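Local coordinates for autoinducer 2-binding protein LsrB (Clostridium saccharobutylicum DSM 13864, PDB 6DSP) that binds the quorum-sensing signal autoinducer-2 in the cleft between the two lobes of a periplasmic-binding-protein fold, at residues 29-34 with 54-59; 248-253 with 269-274. One frame throughout, in Å; residues are numbered along the deposited sequence.

Contact 1: 29-34 with 54-59. With PAV ((2R,4S)-2-methyl-2,3,3,4-tetrahydroxytetrahydrofuran), chain C.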
loop_
_atom_site.group_PDB
_atom_site.type_symbol
_atom_site.label_atom_id
_atom_site.label_comp_id
_atom_site.label_asym_id
_atom_site.label_seq_id
_atom_site.Cartn_x
_atom_site.Cartn_y
_atom_site.Cartn_z
ATOM N N LYS A 29 -1.856 8.697 2.728
ATOM C CA LYS A 29 -2.465 8.289 3.996
ATOM C C LYS A 29 -1.920 9.107 5.158
ATOM O O LYS A 29 -2.657 9.383 6.118
ATOM C CB LYS A 29 -2.229 6.800 4.261
ATOM C CG LYS A 29 -3.011 5.875 3.396
ATOM C CD LYS A 29 -2.764 4.407 3.819
ATOM C CE LYS A 29 -3.468 3.395 2.944
ATOM N NZ LYS A 29 -3.025 2.023 3.349
ATOM N N LEU A 30 -0.645 9.478 5.102
ATOM C CA LEU A 30 -0.017 10.419 6.015
ATOM C C LEU A 30 1.269 10.894 5.364
ATOM O O LEU A 30 1.836 10.199 4.503
ATOM C CB LEU A 30 0.298 9.777 7.378
ATOM C CG LEU A 30 1.431 8.746 7.495
ATOM C CD1 LEU A 30 1.656 8.380 8.960
ATOM C CD2 LEU A 30 1.123 7.480 6.684
ATOM N N THR A 31 1.702 12.096 5.736
ATOM C CA THR A 31 3.008 12.573 5.293
ATOM C C THR A 31 4.106 12.047 6.221
ATOM O O THR A 31 3.833 11.523 7.301
ATOM C CB THR A 31 3.053 14.095 5.306
ATOM O OG1 THR A 31 2.742 14.553 6.615
ATOM C CG2 THR A 31 2.029 14.667 4.310
ATOM N N GLY A 32 5.359 12.149 5.785
ATOM C CA GLY A 32 6.458 11.789 6.673
ATOM C C GLY A 32 6.671 10.304 6.901
ATOM O O GLY A 32 7.334 9.923 7.866
ATOM N N ASN A 33 6.031 9.464 6.130
ATOM C CA ASN A 33 6.350 8.057 5.983
ATOM C C ASN A 33 7.013 7.882 4.625
ATOM O O ASN A 33 6.582 8.485 3.637
ATOM C CB ASN A 33 5.032 7.286 6.023
ATOM C CG ASN A 33 5.196 5.790 5.812
ATOM O OD1 ASN A 33 5.289 5.301 4.682
ATOM N ND2 ASN A 33 5.155 5.043 6.907
ATOM N N ALA A 34 8.058 7.062 4.586
ATOM C CA ALA A 34 8.908 6.990 3.409
ATOM C C ALA A 34 8.144 6.581 2.148
ATOM O O ALA A 34 8.456 7.052 1.055
ATOM C CB ALA A 34 10.066 6.031 3.667
ATOM N N VAL A 54 1.292 19.346 -9.108
ATOM C CA VAL A 54 0.830 18.426 -8.081
ATOM C C VAL A 54 1.077 19.082 -6.735
ATOM O O VAL A 54 2.227 19.368 -6.379
ATOM C CB VAL A 54 1.561 17.082 -8.170
ATOM C CG1 VAL A 54 1.199 16.214 -6.946
ATOM C CG2 VAL A 54 1.176 16.382 -9.466
ATOM N N ASP A 55 -0.003 19.353 -6.006
ATOM C CA ASP A 55 0.057 19.917 -4.667
ATOM C C ASP A 55 -0.054 18.777 -3.655
ATOM O O ASP A 55 -1.136 18.233 -3.446
ATOM C CB ASP A 55 -1.058 20.950 -4.492
ATOM C CG ASP A 55 -1.075 21.581 -3.101
ATOM O OD1 ASP A 55 -0.119 21.397 -2.326
ATOM O OD2 ASP A 55 -2.058 22.277 -2.801
ATOM N N TYR A 56 1.070 18.431 -3.031
ATOM C CA TYR A 56 1.095 17.355 -2.046
ATOM C C TYR A 56 0.555 17.880 -0.719
ATOM O O TYR A 56 1.120 18.820 -0.136
ATOM C CB TYR A 56 2.542 16.895 -1.893
ATOM C CG TYR A 56 2.807 15.769 -0.930
ATOM C CD1 TYR A 56 2.122 14.558 -1.029
ATOM C CD2 TYR A 56 3.813 15.872 0.031
ATOM C CE1 TYR A 56 2.427 13.491 -0.183
ATOM C CE2 TYR A 56 4.133 14.844 0.859
ATOM C CZ TYR A 56 3.439 13.642 0.762
ATOM O OH TYR A 56 3.732 12.595 1.615
ATOM N N GLU A 57 -0.530 17.288 -0.228
ATOM C CA GLU A 57 -1.184 17.773 0.981
ATOM C C GLU A 57 -1.631 16.584 1.819
ATOM O O GLU A 57 -2.356 15.723 1.315
ATOM C CB GLU A 57 -2.402 18.634 0.630
ATOM C CG GLU A 57 -2.033 19.923 -0.114
ATOM C CD GLU A 57 -1.188 20.901 0.705
ATOM O OE1 GLU A 57 -1.200 20.818 1.942
ATOM O OE2 GLU A 57 -0.486 21.732 0.101
ATOM N N GLY A 58 -1.277 16.586 3.093
ATOM C CA GLY A 58 -1.701 15.536 3.991
ATOM C C GLY A 58 -1.551 15.959 5.417
ATOM O O GLY A 58 -1.621 17.143 5.762
ATOM N N ASP A 59 -1.387 14.978 6.280
ATOM C CA ASP A 59 -1.272 15.194 7.715
ATOM C C ASP A 59 -0.273 14.190 8.273
ATOM O O ASP A 59 -0.114 13.104 7.719
ATOM C CB ASP A 59 -2.649 14.961 8.390
ATOM C CG ASP A 59 -2.678 15.404 9.839
ATOM O OD1 ASP A 59 -2.881 16.599 10.078
ATOM O OD2 ASP A 59 -2.517 14.554 10.750
HETATM O O2 PAV C . 1.794 -1.492 2.467
HETATM C C2 PAV C . 1.784 -0.086 2.143
HETATM C C1 PAV C . 3.080 0.371 1.437
HETATM O O5 PAV C . 1.886 0.600 3.510
HETATM C C5 PAV C . 1.345 1.842 3.372
HETATM C C4 PAV C . 0.671 1.908 1.989
HETATM O O4 PAV C . -0.614 2.515 2.089
HETATM C C3 PAV C . 0.650 0.431 1.584
HETATM O O3 PAV C . 0.691 0.304 0.189
HETATM O O13 PAV C . -0.486 -0.205 2.126
HETATM O O HOH W 1 1.743 17.170 6.688
#

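Contact 2: 248-253 with 269-274. With PAV ((2R,4S)-2-methyl-2,3,3,4-tetrahydroxytetrahydrofuran), chain C.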
loop_
_atom_site.group_PDB
_atom_site.type_symbol
_atom_site.label_atom_id
_atom_site.label_comp_id
_atom_site.label_asym_id
_atom_site.label_seq_id
_atom_site.Cartn_x
_atom_site.Cartn_y
_atom_site.Cartn_z
ATOM N N THR A 248 8.582 -10.237 7.276
ATOM C CA THR A 248 8.536 -9.743 5.908
ATOM C C THR A 248 7.368 -8.786 5.810
ATOM O O THR A 248 6.650 -8.571 6.791
ATOM C CB THR A 248 8.444 -10.886 4.881
ATOM O OG1 THR A 248 8.740 -10.371 3.578
ATOM C CG2 THR A 248 7.081 -11.571 4.901
ATOM N N GLY A 249 7.181 -8.186 4.638
ATOM C CA GLY A 249 6.142 -7.187 4.504
ATOM C C GLY A 249 6.441 -6.274 3.342
ATOM O O GLY A 249 7.208 -6.620 2.444
ATOM N N PHE A 250 5.790 -5.107 3.367
ATOM C CA PHE A 250 5.933 -4.117 2.307
ATOM C C PHE A 250 6.514 -2.815 2.860
ATOM O O PHE A 250 5.954 -2.241 3.813
ATOM C CB PHE A 250 4.572 -3.792 1.687
ATOM C CG PHE A 250 3.963 -4.914 0.859
ATOM C CD1 PHE A 250 4.758 -5.809 0.094
ATOM C CD2 PHE A 250 2.578 -5.035 0.800
ATOM C CE1 PHE A 250 4.150 -6.792 -0.689
ATOM C CE2 PHE A 250 1.967 -6.010 0.007
ATOM C CZ PHE A 250 2.758 -6.890 -0.736
ATOM N N ALA A 251 7.562 -2.300 2.207
ATOM C CA ALA A 251 8.085 -0.974 2.529
ATOM C C ALA A 251 9.039 -0.569 1.424
ATOM O O ALA A 251 9.631 -1.420 0.755
ATOM C CB ALA A 251 8.806 -0.947 3.887
ATOM N N SER A 252 9.191 0.744 1.233
ATOM C CA SER A 252 10.160 1.221 0.262
ATOM C C SER A 252 11.571 0.823 0.710
ATOM O O SER A 252 11.874 0.771 1.907
ATOM C CB SER A 252 9.997 2.723 -0.010
ATOM O OG SER A 252 9.921 3.483 1.192
ATOM N N PRO A 253 12.455 0.516 -0.238
ATOM C CA PRO A 253 13.705 -0.170 0.133
ATOM C C PRO A 253 14.672 0.658 0.958
ATOM O O PRO A 253 15.337 0.091 1.837
ATOM C CB PRO A 253 14.287 -0.587 -1.224
ATOM C CG PRO A 253 13.641 0.374 -2.223
ATOM C CD PRO A 253 12.254 0.601 -1.697
ATOM N N GLY A 269 9.069 -6.685 0.192
ATOM C CA GLY A 269 8.686 -6.277 -1.143
ATOM C C GLY A 269 8.093 -4.886 -1.230
ATOM O O GLY A 269 7.762 -4.246 -0.222
ATOM N N LEU A 270 7.927 -4.450 -2.472
ATOM C CA LEU A 270 7.142 -3.256 -2.785
ATOM C C LEU A 270 6.924 -3.258 -4.291
ATOM O O LEU A 270 6.619 -4.312 -4.871
ATOM C CB LEU A 270 7.787 -1.954 -2.273
ATOM C CG LEU A 270 6.735 -0.836 -2.074
ATOM C CD1 LEU A 270 5.907 -1.001 -0.800
ATOM C CD2 LEU A 270 7.418 0.536 -2.120
ATOM N N TRP A 271 7.032 -2.090 -4.910
ATOM C CA TRP A 271 6.692 -1.814 -6.303
ATOM C C TRP A 271 7.137 -0.366 -6.495
ATOM O O TRP A 271 7.575 0.288 -5.539
ATOM C CB TRP A 271 5.168 -1.988 -6.549
ATOM C CG TRP A 271 4.325 -1.240 -5.547
ATOM C CD1 TRP A 271 3.989 0.091 -5.598
ATOM C CD2 TRP A 271 3.783 -1.741 -4.316
ATOM N NE1 TRP A 271 3.276 0.451 -4.478
ATOM C CE2 TRP A 271 3.129 -0.653 -3.669
ATOM C CE3 TRP A 271 3.748 -3.003 -3.712
ATOM C CZ2 TRP A 271 2.467 -0.806 -2.446
ATOM C CZ3 TRP A 271 3.092 -3.144 -2.492
ATOM C CH2 TRP A 271 2.465 -2.043 -1.870
ATOM N N ASP A 272 7.005 0.157 -7.712
ATOM C CA ASP A 272 7.543 1.492 -7.992
ATOM C C ASP A 272 6.505 2.524 -7.557
ATOM O O ASP A 272 5.643 2.940 -8.330
ATOM C CB ASP A 272 7.904 1.613 -9.469
ATOM C CG ASP A 272 8.580 2.917 -9.808
ATOM O OD1 ASP A 272 8.495 3.902 -9.037
ATOM O OD2 ASP A 272 9.186 2.940 -10.896
ATOM N N CYS A 273 6.567 2.927 -6.277
ATOM C CA CYS A 273 5.546 3.839 -5.775
ATOM C C CYS A 273 5.690 5.249 -6.338
ATOM O O CYS A 273 4.695 5.976 -6.377
ATOM C CB CYS A 273 5.502 3.850 -4.244
ATOM S SG CYS A 273 6.975 4.547 -3.482
ATOM N N GLY A 274 6.890 5.649 -6.779
ATOM C CA GLY A 274 7.040 6.928 -7.452
ATOM C C GLY A 274 6.289 6.980 -8.763
ATOM O O GLY A 274 5.567 7.941 -9.032
HETATM O O2 PAV C . 1.794 -1.492 2.467
HETATM C C2 PAV C . 1.784 -0.086 2.143
HETATM C C1 PAV C . 3.080 0.371 1.437
HETATM O O5 PAV C . 1.886 0.600 3.510
HETATM C C5 PAV C . 1.345 1.842 3.372
HETATM C C4 PAV C . 0.671 1.908 1.989
HETATM O O4 PAV C . -0.614 2.515 2.089
HETATM C C3 PAV C . 0.650 0.431 1.584
HETATM O O3 PAV C . 0.691 0.304 0.189
HETATM O O13 PAV C . -0.486 -0.205 2.126
#

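Contact 1: 29-34 with 54-59
L30 and T31 meet D59 through their backbones: T31 N donates to D59 O at 2.9 Å, while L30 CA lies 3.2 Å from the same oxygen in a CA-H...O contact, so that one carbonyl takes both the N-H and the neighbouring C-H. The T31 side chain carries most of the remaining contact. Its chi1 of 57° sets OG1 between the backbone N and the carbonyl carbon, where it hydrogen-bonds to a water at 2.8 Å that reaches G58 O weakly, and leaves CG2 to pack on 54-59. This methyl rests on G58 CA at 3.8 Å and meets the outer end of the Y56 ring obliquely, 4.0 Å from CZ. Y56 OH passes 3.7 Å from T31 CA, but its hydrogen bond goes to E37, whose carboxylate also takes the N-H of G32 and thereby ties the tyrosine and the loop to helix 34-50. K29 sets off from the backbone away from 54-59, and its chain, extended beyond CG, carries NZ to PAV O4, a hydrogen bond of 2.8 Å, while NZ also forms a salt bridge with D167. The arrangement is that of a Rossmann-like periplasmic binding protein lobe, where loops following adjacent parallel strands meet beside the ligand cleft.

Contact 2: 248-253 with 269-274
W271 turns the edge of its six-membered ring onto the face of F250 in a T-shaped stack, with the centroids 5.1 Å apart and the planes at 75°. CZ3 is the atom that strikes the face: it stands over the centre of the phenylalanine ring, 3.8 Å from F250 CD2. The chi1 of 50° on W271 places CG between the backbone N and the carbonyl carbon, and the indole comes back toward F250 although its CB points away from 248-253. L270 CG lies over one face of this indole, above its centre, so the tryptophan is met on a face by leucine and at an edge by phenylalanine. The two leucine methyls then part: CD2 packs on S252 CA at 3.7 Å, and CD1 touches F250 CB and comes 3.9 Å from PAV C1, the methyl of the ligand. W271 CZ2 approaches PAV O3 at 3.4 Å from the indole edge, and PAV O2 lies near the plane of the F250 ring at its edge, so all three side chains line the autoinducer-2 pocket. Beneath them a single bridge of F250 with G269 fixes the backbones: G269 N donates to G249 O at 2.9 Å and A251 N to G269 O at 3.1 Å. F250 also meets W171 edge-to-face and packs on helix 127-144. Strand 246-249 is an outermost strand of the four-stranded parallel sheet, strand 268-270 pairs with strand 335-337, and F35 of helix 34-50 touches L270.

Contacts 1 and 2 have centres about 17 Å apart; residues 29-59 come early in the chain and 248-274 much later. Strand 53-56 of contact 1 is an outermost strand of the eight-stranded mixed sheet, whereas strand 246-249 of contact 2 edges the separate four-stranded parallel sheet, so the pair spans both lobes. They touch where A34 CB packs on S252 OG at 3.6 Å, at the start of helix 34-50. Both also reach the same PAV, contact 1 with a charged amine and contact 2 with apolar and aromatic groups. The ligand thus lies between the lobes, consistent with the closed, ligand-bound form of this receptor family.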